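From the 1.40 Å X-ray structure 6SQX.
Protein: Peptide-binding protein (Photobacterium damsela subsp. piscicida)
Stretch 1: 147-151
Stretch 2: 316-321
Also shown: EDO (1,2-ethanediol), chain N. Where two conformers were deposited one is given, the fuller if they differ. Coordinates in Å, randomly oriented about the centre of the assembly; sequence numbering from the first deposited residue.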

# COMPACT_ATOMS: atom_id res chain seq x y z
N ASN A 147 -6.24 7.07 -14.90
CA ASN A 147 -4.92 6.51 -15.17
C ASN A 147 -4.24 6.20 -13.84
O ASN A 147 -4.38 6.95 -12.88
CB ASN A 147 -4.04 7.50 -15.95
CG ASN A 147 -4.47 7.65 -17.39
OD1 ASN A 147 -4.63 6.66 -18.11
ND2 ASN A 147 -4.63 8.89 -17.84
N ASN A 148 -3.53 5.06 -13.77
CA ASN A 148 -2.84 4.72 -12.52
C ASN A 148 -2.03 5.94 -12.09
O ASN A 148 -1.36 6.57 -12.90
CB ASN A 148 -1.90 3.54 -12.74
CG ASN A 148 -2.63 2.32 -13.28
OD1 ASN A 148 -3.67 1.91 -12.78
ND2 ASN A 148 -2.05 1.71 -14.33
N ALA A 149 -2.11 6.28 -10.80
CA ALA A 149 -1.57 7.56 -10.36
C ALA A 149 -0.65 7.42 -9.15
O ALA A 149 -0.97 6.69 -8.20
CB ALA A 149 -2.74 8.50 -10.03
N GLN A 150 0.47 8.14 -9.18
CA GLN A 150 1.30 8.30 -8.00
C GLN A 150 0.82 9.51 -7.21
O GLN A 150 0.92 10.65 -7.69
CB GLN A 150 2.78 8.47 -8.39
CG GLN A 150 3.30 7.15 -9.02
CD GLN A 150 4.74 7.15 -9.27
OE1 GLN A 150 5.55 7.01 -8.36
NE2 GLN A 150 5.11 7.34 -10.54
N VAL A 151 0.26 9.25 -6.02
CA VAL A 151 -0.29 10.33 -5.19
C VAL A 151 0.88 10.99 -4.48
O VAL A 151 1.75 10.31 -3.89
CB VAL A 151 -1.30 9.77 -4.18
CG1 VAL A 151 -1.87 10.95 -3.31
CG2 VAL A 151 -2.43 9.04 -4.91
C1 EDO N . 1.76 2.88 -15.18
O1 EDO N . 0.39 3.14 -15.50
C2 EDO N . 1.79 1.88 -14.03
O2 EDO N . 1.48 0.57 -14.48
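Stretch 2 316-321: GGMDFN

A loop with no regular structure can be held against a strand by very few side chains, and the packing of 316-321 on 147-151 is a compact example. The loop turns tightly: Phe320 N donates to Gly317 O at 2.8 Å and Asn321 N to Met318 O at 3.1 Å, while Gly316, Gly317, Asp319 and Phe320 have positive phi. At Gly317 the backbone angles would press a CB against the preceding carbonyl, so glycine fits. Overall the loop runs roughly opposite to the strand. The backbones stay separated, the CA atoms of Gln150 and Gly317 lying 7.1 Å apart, and side chains bridge the gap.

Gln150 and Phe320 cover the most surface. The CA-to-CB bond of Gln150 points sideways to the loop, but the side chain, with chi2 t and chi3 at 76°, brings OE1 to Asp319 N, which donates a 2.8 Å hydrogen bond. A water extends this link, accepting from Gln150 NE2 at 3.2 Å and donating to Asp319 OD1 at 2.7 Å. Nearer the backbone, Gln150 CG lies over one face of the Phe320 ring, 4.0 Å from its centroid, in a CH-pi contact; ethanediol C2 covers the opposite face. The ring edge meets the backbone, with CE1 of Phe320 3.6 Å from Ala149 N, and Asn148 CB approaches the same CE1 at 3.7 Å.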

# COMPACT_ATOMS: atom_id res chain seq x y z
N GLY A 316 6.27 4.43 -0.52
CA GLY A 316 5.10 5.21 -0.93
C GLY A 316 4.45 4.77 -2.24
O GLY A 316 3.66 5.51 -2.82
N GLY A 317 4.79 3.57 -2.75
CA GLY A 317 4.30 3.17 -4.07
C GLY A 317 5.11 3.74 -5.21
O GLY A 317 4.64 3.72 -6.36
N MET A 318 6.33 4.23 -4.93
CA MET A 318 7.21 4.81 -5.95
C MET A 318 7.29 3.94 -7.20
O MET A 318 7.64 2.75 -7.13
CB MET A 318 8.63 4.99 -5.38
CG MET A 318 9.56 5.89 -6.20
SD MET A 318 9.17 7.64 -6.00
CE MET A 318 10.68 8.38 -6.71
N ASP A 319 7.02 4.57 -8.33
CA ASP A 319 7.12 3.91 -9.64
C ASP A 319 6.20 2.70 -9.74
O ASP A 319 6.44 1.80 -10.59
CB ASP A 319 8.57 3.56 -9.97
CG ASP A 319 9.38 4.81 -10.29
OD1 ASP A 319 8.85 5.68 -11.04
OD2 ASP A 319 10.54 4.96 -9.82
N PHE A 320 5.11 2.68 -8.96
CA PHE A 320 4.09 1.64 -8.99
C PHE A 320 4.56 0.32 -8.41
O PHE A 320 3.88 -0.71 -8.55
CB PHE A 320 3.42 1.51 -10.36
CG PHE A 320 2.78 2.80 -10.80
CD1 PHE A 320 1.60 3.22 -10.22
CD2 PHE A 320 3.40 3.62 -11.74
CE1 PHE A 320 0.99 4.43 -10.62
CE2 PHE A 320 2.81 4.82 -12.17
CZ PHE A 320 1.59 5.24 -11.61
N ASN A 321 5.68 0.36 -7.68
CA ASN A 321 6.14 -0.76 -6.86
C ASN A 321 5.76 -0.51 -5.40
O ASN A 321 5.95 0.60 -4.90
CB ASN A 321 7.67 -0.94 -6.99
CG ASN A 321 8.08 -1.36 -8.39
OD1 ASN A 321 7.36 -2.14 -9.04
ND2 ASN A 321 9.18 -0.80 -8.87
O HOH W 1 8.18 8.30 -10.68